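PDB 1U8S: glycine cleavage system transcriptional repressor, putative from Vibrio cholerae, which probably represses transcription of the glycine cleavage system genes, acting as a regulator built from two ACT domains. Local coordinates for the interface of chains A and B. Numbering follows the deposited sequence. Chains: chain A/B, glycine cleavage system transcriptional repressor, putative.

Contact 1 and contact 2 lie side by side in the domain-swapped dimer of the two ACT-containing chains, the centres of their C-alpha atoms about 16 Å apart. Contact 1 sits at the two-fold axis, where strands 33-42 and 45-54 of both chains meet each other and the start of the partner's strand 123-128. Contact 2 packs helix 106-116 of chain A on helix 19-28 of chain B. The stretch 121-124 of chain A runs between them: A:Ala122 serves contact 1, A:Met121 and A:Leu124 contact 2. Strand edge and helix thus join the N-terminal part of one chain to the C-terminal part of the other.

Contact 1: the interface of chains A and B. Residues chain A 37-40, 42, 47, 49, 122; chain B 37-40, 42, 47-49, 122-123.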
loop_
_atom_site.group_PDB
_atom_site.type_symbol
_atom_site.label_atom_id
_atom_site.label_comp_id
_atom_site.label_asym_id
_atom_site.label_seq_id
_atom_site.Cartn_x
_atom_site.Cartn_y
_atom_site.Cartn_z
ATOM N N SER A 37 -7.399 0.886 -2.177
ATOM C CA SER A 37 -6.523 1.826 -1.506
ATOM C C SER A 37 -5.506 1.052 -0.677
ATOM O O SER A 37 -5.652 -0.146 -0.466
ATOM C CB SER A 37 -7.338 2.766 -0.593
ATOM O OG SER A 37 -7.944 2.065 0.489
ATOM N N ARG A 38 -4.457 1.737 -0.242
ATOM C CA ARG A 38 -3.438 1.121 0.599
ATOM C C ARG A 38 -3.217 2.127 1.704
ATOM O O ARG A 38 -3.028 3.328 1.448
ATOM C CB ARG A 38 -2.134 0.891 -0.167
ATOM C CG ARG A 38 -2.241 -0.191 -1.189
ATOM C CD ARG A 38 -2.688 -1.511 -0.559
ATOM N NE ARG A 38 -2.657 -2.563 -1.574
ATOM C CZ ARG A 38 -3.629 -2.811 -2.445
ATOM N NH1 ARG A 38 -4.756 -2.106 -2.430
ATOM N NH2 ARG A 38 -3.432 -3.717 -3.393
ATOM N N ILE A 39 -3.287 1.641 2.932
ATOM C CA ILE A 39 -3.109 2.494 4.076
ATOM C C ILE A 39 -1.992 1.932 4.925
ATOM O O ILE A 39 -1.885 0.720 5.111
ATOM C CB ILE A 39 -4.398 2.554 4.892
ATOM C CG1 ILE A 39 -5.562 2.906 3.965
ATOM C CG2 ILE A 39 -4.255 3.559 6.032
ATOM C CD1 ILE A 39 -6.909 3.028 4.673
ATOM N N ALA A 40 -1.146 2.810 5.430
ATOM C CA ALA A 40 -0.048 2.357 6.257
ATOM C C ALA A 40 0.386 3.475 7.181
ATOM O O ALA A 40 0.232 4.657 6.873
ATOM C CB ALA A 40 1.120 1.917 5.372
ATOM N N PHE A 42 3.637 4.724 8.596
ATOM C CA PHE A 42 5.088 4.628 8.530
ATOM C C PHE A 42 5.725 5.662 9.429
ATOM O O PHE A 42 5.458 6.856 9.294
ATOM C CB PHE A 42 5.594 4.846 7.098
ATOM C CG PHE A 42 5.259 3.727 6.148
ATOM C CD1 PHE A 42 5.073 2.429 6.614
ATOM C CD2 PHE A 42 5.188 3.958 4.778
ATOM C CE1 PHE A 42 4.823 1.382 5.737
ATOM C CE2 PHE A 42 4.940 2.912 3.895
ATOM C CZ PHE A 42 4.759 1.621 4.382
ATOM N N THR A 47 -0.214 7.259 5.861
ATOM C CA THR A 47 0.152 7.099 4.457
ATOM C C THR A 47 -0.976 6.509 3.613
ATOM O O THR A 47 -1.526 5.460 3.948
ATOM C CB THR A 47 1.391 6.202 4.339
ATOM O OG1 THR A 47 2.453 6.740 5.140
ATOM C CG2 THR A 47 1.863 6.154 2.929
ATOM N N LEU A 49 -2.663 5.470 -0.405
ATOM C CA LEU A 49 -2.690 5.273 -1.840
ATOM C C LEU A 49 -4.156 4.951 -2.035
ATOM O O LEU A 49 -4.686 4.097 -1.333
ATOM C CB LEU A 49 -1.851 4.075 -2.269
ATOM C CG LEU A 49 -0.333 4.224 -2.216
ATOM C CD1 LEU A 49 0.320 2.924 -2.682
ATOM C CD2 LEU A 49 0.099 5.392 -3.092
ATOM N N ALA A 122 3.637 -6.547 -3.908
ATOM C CA ALA A 122 2.712 -5.793 -3.079
ATOM C C ALA A 122 3.444 -5.041 -1.968
ATOM O O ALA A 122 2.990 -3.989 -1.519
ATOM C CB ALA A 122 1.688 -6.732 -2.480
ATOM N N SER B 37 7.218 -1.027 2.465
ATOM C CA SER B 37 6.637 -0.344 1.322
ATOM C C SER B 37 5.345 -1.002 0.909
ATOM O O SER B 37 5.012 -2.091 1.374
ATOM C CB SER B 37 7.598 -0.378 0.127
ATOM O OG SER B 37 7.814 -1.705 -0.313
ATOM N N ARG B 38 4.619 -0.325 0.029
ATOM C CA ARG B 38 3.368 -0.834 -0.507
ATOM C C ARG B 38 3.370 -0.477 -1.984
ATOM O O ARG B 38 3.617 0.677 -2.378
ATOM C CB ARG B 38 2.171 -0.190 0.179
ATOM C CG ARG B 38 2.080 -0.488 1.658
ATOM C CD ARG B 38 1.631 -1.904 1.937
ATOM N NE ARG B 38 1.310 -2.030 3.348
ATOM C CZ ARG B 38 2.220 -2.149 4.308
ATOM N NH1 ARG B 38 3.519 -2.182 3.996
ATOM N NH2 ARG B 38 1.838 -2.181 5.579
ATOM N N ILE B 39 3.109 -1.489 -2.799
ATOM C CA ILE B 39 3.084 -1.322 -4.231
ATOM C C ILE B 39 1.721 -1.743 -4.744
ATOM O O ILE B 39 1.228 -2.831 -4.445
ATOM C CB ILE B 39 4.187 -2.176 -4.881
ATOM C CG1 ILE B 39 5.543 -1.805 -4.270
ATOM C CG2 ILE B 39 4.175 -1.991 -6.388
ATOM C CD1 ILE B 39 6.681 -2.725 -4.669
ATOM N N ALA B 40 1.107 -0.870 -5.518
ATOM C CA ALA B 40 -0.204 -1.161 -6.067
ATOM C C ALA B 40 -0.268 -0.662 -7.493
ATOM O O ALA B 40 0.310 0.368 -7.827
ATOM C CB ALA B 40 -1.299 -0.488 -5.228
ATOM N N PHE B 42 -2.809 0.724 -9.850
ATOM C CA PHE B 42 -4.157 1.294 -9.953
ATOM C C PHE B 42 -4.341 1.896 -11.327
ATOM O O PHE B 42 -3.612 2.820 -11.711
ATOM C CB PHE B 42 -4.378 2.398 -8.921
ATOM C CG PHE B 42 -4.422 1.910 -7.516
ATOM C CD1 PHE B 42 -4.587 0.555 -7.243
ATOM C CD2 PHE B 42 -4.346 2.804 -6.457
ATOM C CE1 PHE B 42 -4.678 0.103 -5.936
ATOM C CE2 PHE B 42 -4.438 2.363 -5.142
ATOM C CZ PHE B 42 -4.604 1.009 -4.884
ATOM N N THR B 47 1.736 2.784 -8.294
ATOM C CA THR B 47 1.660 3.581 -7.071
ATOM C C THR B 47 2.503 2.933 -5.988
ATOM O O THR B 47 2.430 1.716 -5.773
ATOM C CB THR B 47 0.197 3.751 -6.556
ATOM O OG1 THR B 47 -0.347 2.476 -6.216
ATOM C CG2 THR B 47 -0.673 4.372 -7.620
ATOM N N LEU B 48 3.280 3.761 -5.297
ATOM C CA LEU B 48 4.184 3.297 -4.251
ATOM C C LEU B 48 4.236 4.110 -2.943
ATOM O O LEU B 48 4.367 5.335 -2.960
ATOM C CB LEU B 48 5.586 3.237 -4.839
ATOM C CG LEU B 48 6.731 3.124 -3.857
ATOM C CD1 LEU B 48 6.995 1.670 -3.587
ATOM C CD2 LEU B 48 7.969 3.774 -4.448
ATOM N N LEU B 49 4.132 3.410 -1.813
ATOM C CA LEU B 49 4.259 4.039 -0.499
ATOM C C LEU B 49 5.560 3.461 -0.009
ATOM O O LEU B 49 5.763 2.260 -0.127
ATOM C CB LEU B 49 3.146 3.611 0.454
ATOM C CG LEU B 49 1.757 4.113 0.077
ATOM C CD1 LEU B 49 0.756 3.762 1.180
ATOM C CD2 LEU B 49 1.822 5.635 -0.169
ATOM N N ALA B 122 -5.150 -1.559 6.422
ATOM C CA ALA B 122 -4.138 -1.656 5.378
ATOM C C ALA B 122 -4.769 -1.397 4.012
ATOM O O ALA B 122 -4.098 -0.980 3.072
ATOM C CB ALA B 122 -3.500 -3.014 5.400
ATOM N N SER B 123 -6.065 -1.645 3.890
ATOM C CA SER B 123 -6.736 -1.400 2.615
ATOM C C SER B 123 -8.230 -1.249 2.800
ATOM O O SER B 123 -8.824 -1.851 3.689
ATOM C CB SER B 123 -6.455 -2.527 1.607
ATOM O OG SER B 123 -7.181 -3.703 1.931
HETATM O O HOH W 1 -0.701 -1.355 6.855
HETATM O O HOH W 2 -1.209 -1.283 2.957
#
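Strands 33-42 and 45-54 of the ACT fold meet their two-fold mates here, and the segment at residue 122 of each chain docks on the edge of the partner's strand 33-42. The backbone N of A:Ile39 donates to B:Ala122 O at 2.7 Å, nearly straight (167° at H), though it approaches from above the carbonyl plane; B:Ile39 N repeats the bond to A:Ala122 O. At the axis, A:Leu49 and B:Leu49 reach toward each other tip to tip, each with CG anti to the carbonyl carbon. A:Leu49 and B:Thr47 run past each other in opposite directions, CD2 of the leucine 3.8 Å from the threonine CB. The B:Thr47 hydroxyl OG1 takes the crowded position between backbone N and carbonyl carbon (chi1 63°), where it donates to B:Ala40 O at 2.7 Å. A:Phe42 crosses B:Leu49 at about a right angle, its ring atom CE2 3.9 Å from CB. A:Arg38 and B:Arg38 both bend at chi2, and NH1 of each donates to the carbonyl of A:Ser37 or B:Ser37 in its own chain, which helps to fix the guanidinium; A:Arg38 NH1 then lies in plane at the edge of the B:Phe42 ring, 4.0 Å from CZ, with guanidinium and ring steeply inclined. B:Arg38 NH2 reaches A:Ile39 O through water 1. Water 2 takes up B:Arg38 NE at 2.7 Å and links it to A:Ile39 O and B:Ala122 O.

Contact 2: the interface of chains A and B. Residues chain A 107-108, 111-112, 115, 121, 124; chain B 17, 20-21, 24-25.
This is a mainly helix-to-helix interface of the domain-swapped dimer, in which helix 106-116 of chain A, with strand residues A:Met121 and A:Leu124 beside it, packs on helix 19-28 of chain B and helps hold the C-terminal half of one chain against the N-terminal half of the other. B:Asn21 is its polar centre, gripped at both ends of the carboxamide. Its oxygen OD1 receives A:Gln112 NE2 at 2.7 Å on a lone pair in the carbonyl plane, although the bond is bent (124° at H); A:Gln112 gets there with CG anti to the backbone N (chi1 168°) and a bend at chi2. The amide nitrogen ND2 donates to the A:Thr111 hydroxyl OG1, also at 2.7 Å. That hydroxyl lies between its backbone N and carbonyl carbon (chi1 45°) and in turn donates to A:Glu108 O at 3.0 Å, so it both accepts and donates. Together the two partners should fix which way the B:Asn21 amide is turned. Beside this polar pair, B:Val24 spreads its methyls: CG1 meets A:Leu124 CD2 at 3.5 Å, while CG2 reaches A:Thr107 CG2 at 3.8 Å. A:Glu108 crosses B:Arg25 obliquely, CG 3.6 Å from CB, so the pair meets through aliphatic carbons while their charged ends stay apart. The A:Met121 methyl CE, turned by a bend at chi3, touches B:Cys20 SG at 4.0 Å.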
loop_
_atom_site.group_PDB
_atom_site.type_symbol
_atom_site.label_atom_id
_atom_site.label_comp_id
_atom_site.label_asym_id
_atom_site.label_seq_id
_atom_site.Cartn_x
_atom_site.Cartn_y
_atom_site.Cartn_z
ATOM N N THR A 107 19.150 -5.708 -4.257
ATOM C CA THR A 107 17.730 -5.433 -4.406
ATOM C C THR A 107 17.236 -5.388 -5.855
ATOM O O THR A 107 16.321 -6.128 -6.207
ATOM C CB THR A 107 17.339 -4.123 -3.707
ATOM O OG1 THR A 107 17.742 -4.184 -2.336
ATOM C CG2 THR A 107 15.827 -3.920 -3.762
ATOM N N GLU A 108 17.819 -4.537 -6.694
ATOM C CA GLU A 108 17.364 -4.468 -8.083
ATOM C C GLU A 108 17.276 -5.853 -8.719
ATOM O O GLU A 108 16.409 -6.102 -9.550
ATOM C CB GLU A 108 18.298 -3.613 -8.952
ATOM C CG GLU A 108 18.650 -2.249 -8.397
ATOM C CD GLU A 108 19.821 -2.307 -7.428
ATOM O OE1 GLU A 108 19.702 -2.982 -6.379
ATOM O OE2 GLU A 108 20.860 -1.676 -7.719
ATOM N N THR A 111 13.830 -7.405 -7.824
ATOM C CA THR A 111 12.675 -6.712 -8.368
ATOM C C THR A 111 12.671 -6.989 -9.862
ATOM O O THR A 111 11.631 -7.293 -10.437
ATOM C CB THR A 111 12.726 -5.195 -8.088
ATOM O OG1 THR A 111 14.033 -4.689 -8.359
ATOM C CG2 THR A 111 12.362 -4.924 -6.635
ATOM N N GLN A 112 13.836 -6.914 -10.490
ATOM C CA GLN A 112 13.922 -7.208 -11.914
ATOM C C GLN A 112 13.434 -8.652 -12.153
ATOM O O GLN A 112 12.636 -8.912 -13.054
ATOM C CB GLN A 112 15.363 -7.036 -12.401
ATOM C CG GLN A 112 15.619 -7.584 -13.805
ATOM C CD GLN A 112 14.730 -6.943 -14.862
ATOM O OE1 GLN A 112 14.594 -7.465 -15.973
ATOM N NE2 GLN A 112 14.123 -5.802 -14.526
ATOM N N ALA A 115 9.691 -8.417 -12.116
ATOM C CA ALA A 115 9.157 -7.549 -13.163
ATOM C C ALA A 115 9.276 -8.277 -14.501
ATOM O O ALA A 115 8.307 -8.359 -15.263
ATOM C CB ALA A 115 9.932 -6.234 -13.224
ATOM N N MET A 121 4.631 -7.104 -7.272
ATOM C CA MET A 121 4.995 -7.018 -5.863
ATOM C C MET A 121 4.023 -6.117 -5.104
ATOM O O MET A 121 3.631 -5.062 -5.596
ATOM C CB MET A 121 6.403 -6.464 -5.723
ATOM C CG MET A 121 7.447 -7.288 -6.456
ATOM S SD MET A 121 9.045 -6.531 -6.296
ATOM C CE MET A 121 8.982 -5.370 -7.744
ATOM N N LEU A 124 7.723 -4.549 -0.127
ATOM C CA LEU A 124 9.158 -4.785 -0.210
ATOM C C LEU A 124 9.926 -4.092 0.894
ATOM O O LEU A 124 9.712 -2.909 1.161
ATOM C CB LEU A 124 9.707 -4.262 -1.547
ATOM C CG LEU A 124 11.234 -4.127 -1.678
ATOM C CD1 LEU A 124 11.820 -5.479 -1.885
ATOM C CD2 LEU A 124 11.609 -3.260 -2.870
ATOM N N PRO B 17 7.512 -1.418 -17.479
ATOM C CA PRO B 17 8.428 -2.491 -17.084
ATOM C C PRO B 17 9.431 -2.263 -15.947
ATOM O O PRO B 17 9.477 -3.060 -15.006
ATOM C CB PRO B 17 9.097 -2.848 -18.400
ATOM C CG PRO B 17 7.926 -2.780 -19.345
ATOM C CD PRO B 17 7.243 -1.479 -18.930
ATOM N N CYS B 20 9.640 0.548 -11.140
ATOM C CA CYS B 20 9.919 0.152 -9.760
ATOM C C CYS B 20 11.381 -0.256 -9.536
ATOM O O CYS B 20 11.860 -0.267 -8.407
ATOM C CB CYS B 20 8.987 -0.992 -9.347
ATOM S SG CYS B 20 9.003 -1.387 -7.577
ATOM N N ASN B 21 12.089 -0.601 -10.607
ATOM C CA ASN B 21 13.496 -0.972 -10.493
ATOM C C ASN B 21 14.300 0.256 -10.101
ATOM O O ASN B 21 14.992 0.267 -9.088
ATOM C CB ASN B 21 14.033 -1.499 -11.827
ATOM C CG ASN B 21 13.897 -3.003 -11.961
ATOM O OD1 ASN B 21 13.678 -3.521 -13.059
ATOM N ND2 ASN B 21 14.049 -3.716 -10.849
ATOM N N VAL B 24 13.767 1.581 -6.340
ATOM C CA VAL B 24 14.501 0.890 -5.284
ATOM C C VAL B 24 15.990 0.957 -5.587
ATOM O O VAL B 24 16.830 0.850 -4.693
ATOM C CB VAL B 24 14.089 -0.604 -5.160
ATOM C CG1 VAL B 24 12.586 -0.717 -5.015
ATOM C CG2 VAL B 24 14.583 -1.389 -6.361
ATOM N N ARG B 25 16.298 1.134 -6.866
ATOM C CA ARG B 25 17.673 1.212 -7.336
ATOM C C ARG B 25 18.301 2.489 -6.803
ATOM O O ARG B 25 19.375 2.474 -6.203
ATOM C CB ARG B 25 17.682 1.204 -8.869
ATOM C CG ARG B 25 19.049 1.287 -9.518
ATOM C CD ARG B 25 18.934 1.184 -11.037
ATOM N NE ARG B 25 20.173 1.593 -11.689
ATOM C CZ ARG B 25 20.695 2.811 -11.589
ATOM N NH1 ARG B 25 20.083 3.742 -10.865
ATOM N NH2 ARG B 25 21.832 3.104 -12.206
#